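Local coordinates for protein fructose 1-phosphate kinase (Staphylococcus aureus, PDB 2JG5) that probably phosphorylates fructose 1-phosphate, or tagatose 6-phosphate, with ATP to give the 1,6-bisphosphate, as a member of the PfkB family of sugar kinases, at residues S169-H174 with K209-V214; F177-K182 with S213-L218. One frame throughout, in Å; residues are numbered along the deposited sequence.

Contact 1: S169-H174 with K209-V214; sequences SVLPYH and KGAQSV. Unlike the reference sequence in segment 169-174: Tyr173 (reference Phe).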
loop_
_atom_site.group_PDB
_atom_site.type_symbol
_atom_site.label_atom_id
_atom_site.label_comp_id
_atom_site.label_asym_id
_atom_site.label_seq_id
_atom_site.Cartn_x
_atom_site.Cartn_y
_atom_site.Cartn_z
ATOM N N SER A 169 -17.682 -17.485 23.629
ATOM C CA SER A 169 -17.113 -18.824 23.429
ATOM C C SER A 169 -15.883 -19.149 24.281
ATOM O O SER A 169 -15.515 -20.320 24.430
ATOM C CB SER A 169 -16.775 -19.052 21.952
ATOM O OG SER A 169 -15.668 -18.260 21.547
ATOM N N VAL A 170 -15.230 -18.122 24.822
ATOM C CA VAL A 170 -14.041 -18.356 25.643
ATOM C C VAL A 170 -14.390 -18.468 27.127
ATOM O O VAL A 170 -13.562 -18.890 27.931
ATOM C CB VAL A 170 -12.907 -17.311 25.399
ATOM C CG1 VAL A 170 -12.338 -17.445 23.992
ATOM C CG2 VAL A 170 -13.383 -15.887 25.660
ATOM N N LEU A 171 -15.631 -18.108 27.469
ATOM C CA LEU A 171 -16.104 -18.095 28.855
ATOM C C LEU A 171 -15.862 -19.399 29.620
ATOM O O LEU A 171 -15.361 -19.348 30.740
ATOM C CB LEU A 171 -17.581 -17.679 28.939
ATOM C CG LEU A 171 -17.958 -16.219 28.674
ATOM C CD1 LEU A 171 -19.461 -16.094 28.512
ATOM C CD2 LEU A 171 -17.480 -15.319 29.780
ATOM N N PRO A 172 -16.185 -20.569 29.016
ATOM C CA PRO A 172 -15.901 -21.837 29.705
ATOM C C PRO A 172 -14.417 -22.039 30.030
ATOM O O PRO A 172 -14.067 -22.975 30.761
ATOM C CB PRO A 172 -16.349 -22.897 28.690
ATOM C CG PRO A 172 -17.311 -22.208 27.803
ATOM C CD PRO A 172 -16.821 -20.804 27.704
ATOM N N TYR A 173 -13.560 -21.171 29.489
ATOM C CA TYR A 173 -12.106 -21.294 29.660
ATOM C C TYR A 173 -11.559 -20.325 30.695
ATOM O O TYR A 173 -10.337 -20.204 30.867
ATOM C CB TYR A 173 -11.394 -21.145 28.314
ATOM C CG TYR A 173 -11.848 -22.176 27.307
ATOM C CD1 TYR A 173 -11.392 -23.491 27.381
ATOM C CD2 TYR A 173 -12.765 -21.851 26.310
ATOM C CE1 TYR A 173 -11.820 -24.454 26.471
ATOM C CE2 TYR A 173 -13.192 -22.803 25.394
ATOM C CZ TYR A 173 -12.711 -24.102 25.480
ATOM O OH TYR A 173 -13.127 -25.052 24.582
ATOM N N HIS A 174 -12.489 -19.674 31.397
ATOM C CA HIS A 174 -12.204 -18.739 32.481
ATOM C C HIS A 174 -11.194 -17.660 32.102
ATOM O O HIS A 174 -10.124 -17.569 32.716
ATOM C CB HIS A 174 -11.747 -19.492 33.741
ATOM C CG HIS A 174 -12.621 -20.651 34.107
ATOM N ND1 HIS A 174 -13.990 -20.541 34.235
ATOM C CD2 HIS A 174 -12.321 -21.939 34.386
ATOM C CE1 HIS A 174 -14.496 -21.713 34.573
ATOM N NE2 HIS A 174 -13.504 -22.579 34.673
ATOM N N LYS A 209 -20.853 -17.693 34.110
ATOM C CA LYS A 209 -20.626 -18.560 32.950
ATOM C C LYS A 209 -19.147 -18.899 32.737
ATOM O O LYS A 209 -18.829 -19.777 31.932
ATOM C CB LYS A 209 -21.230 -17.959 31.670
ATOM C CG LYS A 209 -22.576 -17.276 31.877
ATOM C CD LYS A 209 -23.574 -17.590 30.786
ATOM C CE LYS A 209 -24.470 -18.752 31.192
ATOM N NZ LYS A 209 -25.340 -19.205 30.072
ATOM N N GLY A 210 -18.254 -18.213 33.455
ATOM C CA GLY A 210 -16.829 -18.513 33.388
ATOM C C GLY A 210 -15.828 -17.372 33.441
ATOM O O GLY A 210 -14.693 -17.590 33.852
ATOM N N ALA A 211 -16.222 -16.165 33.029
ATOM C CA ALA A 211 -15.325 -14.997 33.081
ATOM C C ALA A 211 -14.826 -14.748 34.500
ATOM O O ALA A 211 -15.617 -14.722 35.434
ATOM C CB ALA A 211 -16.027 -13.744 32.540
ATOM N N GLN A 212 -13.515 -14.588 34.663
ATOM C CA GLN A 212 -12.943 -14.255 35.966
ATOM C C GLN A 212 -13.361 -12.847 36.384
ATOM O O GLN A 212 -13.557 -12.565 37.569
ATOM C CB GLN A 212 -11.416 -14.388 35.947
ATOM C CG GLN A 212 -10.905 -15.833 36.019
ATOM C CD GLN A 212 -9.382 -15.913 36.104
ATOM O OE1 GLN A 212 -8.760 -15.348 37.011
ATOM N NE2 GLN A 212 -8.777 -16.611 35.155
ATOM N N SER A 213 -13.505 -11.975 35.389
ATOM C CA SER A 213 -14.036 -10.634 35.573
ATOM C C SER A 213 -14.483 -10.087 34.219
ATOM O O SER A 213 -14.220 -10.700 33.183
ATOM C CB SER A 213 -12.997 -9.714 36.209
ATOM O OG SER A 213 -11.815 -9.659 35.440
ATOM N N VAL A 214 -15.170 -8.947 34.232
ATOM C CA VAL A 214 -15.737 -8.367 33.018
ATOM C C VAL A 214 -15.644 -6.854 33.110
ATOM O O VAL A 214 -16.034 -6.275 34.121
ATOM C CB VAL A 214 -17.241 -8.752 32.829
ATOM C CG1 VAL A 214 -17.842 -8.081 31.594
ATOM C CG2 VAL A 214 -17.432 -10.260 32.753
#

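Contact 2: F177-K182 with S213-L218; sequences FIKPNK and SVIVSL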
loop_
_atom_site.group_PDB
_atom_site.type_symbol
_atom_site.label_atom_id
_atom_site.label_comp_id
_atom_site.label_asym_id
_atom_site.label_seq_id
_atom_site.Cartn_x
_atom_site.Cartn_y
_atom_site.Cartn_z
ATOM N N PHE A 177 -10.329 -11.442 31.936
ATOM C CA PHE A 177 -11.508 -10.629 31.659
ATOM C C PHE A 177 -11.862 -10.641 30.174
ATOM O O PHE A 177 -11.018 -10.911 29.318
ATOM C CB PHE A 177 -11.374 -9.186 32.186
ATOM C CG PHE A 177 -10.361 -8.344 31.457
ATOM C CD1 PHE A 177 -10.745 -7.545 30.385
ATOM C CD2 PHE A 177 -9.031 -8.310 31.876
ATOM C CE1 PHE A 177 -9.813 -6.747 29.720
ATOM C CE2 PHE A 177 -8.090 -7.517 31.223
ATOM C CZ PHE A 177 -8.482 -6.728 30.139
ATOM N N ILE A 178 -13.140 -10.376 29.902
ATOM C CA ILE A 178 -13.625 -10.005 28.573
ATOM C C ILE A 178 -14.127 -8.546 28.606
ATOM O O ILE A 178 -14.315 -7.977 29.684
ATOM C CB ILE A 178 -14.726 -10.956 28.090
ATOM C CG1 ILE A 178 -15.804 -11.114 29.178
ATOM C CG2 ILE A 178 -14.099 -12.293 27.690
ATOM C CD1 ILE A 178 -17.093 -11.735 28.702
ATOM N N LYS A 179 -14.344 -7.943 27.436
ATOM C CA LYS A 179 -14.706 -6.521 27.387
ATOM C C LYS A 179 -15.882 -6.165 26.456
ATOM O O LYS A 179 -15.703 -5.441 25.479
ATOM C CB LYS A 179 -13.467 -5.659 27.068
ATOM C CG LYS A 179 -13.623 -4.195 27.471
ATOM C CD LYS A 179 -12.521 -3.294 26.948
ATOM C CE LYS A 179 -12.636 -3.086 25.453
ATOM N NZ LYS A 179 -13.870 -2.320 25.095
ATOM N N PRO A 180 -17.097 -6.644 26.767
ATOM C CA PRO A 180 -18.200 -6.274 25.884
ATOM C C PRO A 180 -18.668 -4.832 26.102
ATOM O O PRO A 180 -18.312 -4.195 27.096
ATOM C CB PRO A 180 -19.304 -7.248 26.288
ATOM C CG PRO A 180 -19.058 -7.484 27.746
ATOM C CD PRO A 180 -17.551 -7.498 27.883
ATOM N N ASN A 181 -19.450 -4.313 25.169
ATOM C CA ASN A 181 -20.126 -3.046 25.435
ATOM C C ASN A 181 -21.534 -3.276 25.975
ATOM O O ASN A 181 -22.077 -4.386 25.894
ATOM C CB ASN A 181 -20.099 -2.092 24.226
ATOM C CG ASN A 181 -20.585 -2.738 22.949
ATOM O OD1 ASN A 181 -21.705 -3.256 22.872
ATOM N ND2 ASN A 181 -19.750 -2.689 21.922
ATOM N N LYS A 182 -22.105 -2.222 26.549
ATOM C CA LYS A 182 -23.482 -2.230 27.022
ATOM C C LYS A 182 -24.449 -2.788 25.958
ATOM O O LYS A 182 -25.419 -3.481 26.294
ATOM C CB LYS A 182 -23.881 -0.815 27.437
ATOM C CG LYS A 182 -25.272 -0.677 28.007
ATOM C CD LYS A 182 -25.785 0.742 27.782
ATOM C CE LYS A 182 -27.262 0.749 27.444
ATOM N NZ LYS A 182 -27.569 -0.161 26.298
ATOM N N SER A 213 -13.505 -11.975 35.389
ATOM C CA SER A 213 -14.036 -10.634 35.573
ATOM C C SER A 213 -14.483 -10.087 34.219
ATOM O O SER A 213 -14.220 -10.700 33.183
ATOM C CB SER A 213 -12.997 -9.714 36.209
ATOM O OG SER A 213 -11.815 -9.659 35.440
ATOM N N VAL A 214 -15.170 -8.947 34.232
ATOM C CA VAL A 214 -15.737 -8.367 33.018
ATOM C C VAL A 214 -15.644 -6.854 33.110
ATOM O O VAL A 214 -16.034 -6.275 34.121
ATOM C CB VAL A 214 -17.241 -8.752 32.829
ATOM C CG1 VAL A 214 -17.842 -8.081 31.594
ATOM C CG2 VAL A 214 -17.432 -10.260 32.753
ATOM N N ILE A 215 -15.114 -6.228 32.064
ATOM C CA ILE A 215 -15.196 -4.775 31.914
ATOM C C ILE A 215 -16.257 -4.464 30.878
ATOM O O ILE A 215 -16.227 -4.995 29.771
ATOM C CB ILE A 215 -13.860 -4.137 31.482
ATOM C CG1 ILE A 215 -12.787 -4.377 32.539
ATOM C CG2 ILE A 215 -14.035 -2.642 31.253
ATOM C CD1 ILE A 215 -11.379 -4.037 32.062
ATOM N N VAL A 216 -17.211 -3.624 31.252
ATOM C CA VAL A 216 -18.270 -3.247 30.336
ATOM C C VAL A 216 -18.080 -1.783 29.960
ATOM O O VAL A 216 -18.124 -0.889 30.819
ATOM C CB VAL A 216 -19.673 -3.498 30.916
ATOM C CG1 VAL A 216 -20.741 -3.129 29.899
ATOM C CG2 VAL A 216 -19.829 -4.943 31.321
ATOM N N SER A 217 -17.849 -1.556 28.672
ATOM C CA SER A 217 -17.610 -0.228 28.157
ATOM C C SER A 217 -18.925 0.522 28.007
ATOM O O SER A 217 -19.896 0.004 27.450
ATOM C CB SER A 217 -16.877 -0.316 26.817
ATOM O OG SER A 217 -16.470 0.970 26.373
ATOM N N LEU A 218 -18.953 1.744 28.523
ATOM C CA LEU A 218 -20.134 2.591 28.445
ATOM C C LEU A 218 -19.859 3.832 27.600
ATOM O O LEU A 218 -20.631 4.793 27.615
ATOM C CB LEU A 218 -20.604 2.979 29.851
ATOM C CG LEU A 218 -20.749 1.849 30.874
ATOM C CD1 LEU A 218 -20.964 2.431 32.269
ATOM C CD2 LEU A 218 -21.870 0.884 30.493
HETATM O O HOH W 1 -13.993 0.684 25.204
#

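Contact 1: S169-H174 with K209-V214
His174 reaches across to the turn at Gly210, and CB, CG, ND1 and CE1 all have that glycine for a neighbour. CB lies 3.5 Å from Gly210 O, and CG passes the same oxygen a little farther off. The next atom, ND1, makes the bond, giving its proton to Gly210 O at 3.1 Å. The oxygen lies practically in the imidazole plane and the N-H meets it in the carbonyl plane, on a lone pair, so the bond fixes how the ring is rotated. CE1, beyond, skirts Gly210 CA at 4.1 Å. One ring face is set over Pro172 O, near the ring centre. His174 CA adds a C-H contact to Gly210 O at 3.1 Å, so that single oxygen is gripped twice by one residue.

Gly210 comes just after helix 196-208 with phi 142°, and its CA approaches Leu171 O to 3.1 Å in another C-H contact; with no side chain at Gly210, Leu171 O can come this close. Leu171, meanwhile, pushes CD2 against Ala211 CB at a tight 3.5 Å, while its CD1 lies near Lys209 CB. Leu206 of the helix lines the same buried side. Farther along, the extended Gln212 side chain donates from NE2 to His174 O at 2.9 Å, the acceptor lying close to its amide plane and the N-H tilted from the carbonyl plane.

Both polar bonds run from a side chain to a backbone carbonyl, in opposite directions across the junction: the two chain turns are locked at their exposed edge without any paired charges, and the geometry is consistent with a proton on ND1 of His174.

Contact 2: F177-K182 with S213-L218
Ile215 and Phe177 meet through the end of the isoleucine: its CD1 lies over one face of the phenyl ring, 4.2 Å from the ring centroid and displaced toward CD1 and CE1 of Phe177, a CH-pi contact. A chi1 of 69° puts CG of Phe177 between the backbone N and the carbonyl carbon, from where the ring extends under Ile215 CD1. Met255 and Val256 of helix 247-260 also pack on it, and Met255 touches Ile215 as well. Along the backbone, Ile215 N donates to Ile178 O at 3.1 Å, almost straight down the carbonyl. Ile215 O then faces Pro180, which has no N-H to offer; instead it meets Pro180 CD at 3.4 Å and a C-H from Lys179 CA at 3.2 Å.

The two segments run roughly parallel, with their directions 29° apart, and helices 182-188 and 196-208 make the connection between them. In this ribokinase-like fold, 177-178 is the last strand of the central parallel sheet, and 214-217 follows beside it as the first strand of an antiparallel sheet that continues through 223-226.

Ser217 sits opposite Asn181 with both backbone groups used: its N bonds Pro180 O at 3.1 Å, and its O accepts from Lys182 N at 3.3 Å, the ladder that proline interrupts at Ile215. Ser217 OG, anti to the backbone N, shares a hydrogen bond of 2.8 Å with a water; the same water takes a proton from Lys179 NZ at 3.0 Å, since the lysine chain bends at its last two torsions. Asn181 turns its amide away, its OD1 capping Glu184 N at the start of helix 182-188.

Contact 1 and contact 2 follow one another along the same pair of chain segments, sharing Ser213 and Val214, with centres about 12 Å apart. Ile178 bridges them: its CD1 lies 3.8 Å from Leu171 CD2, and its CG1 lies 4.3 Å from Ala211 CB, so apolar packing links the turn at 169-174 to the parallel pairing. Contact 1 is the more peripheral, its centre about 17 Å from that of the chain against about 12 Å for contact 2. Beyond Pro180, Asn181 and Glu184 match the NXXE pattern of ribokinase-like enzymes, associated there with magnesium and phosphate, so contact 2 probably leads toward the active site while contact 1 lies at the other end.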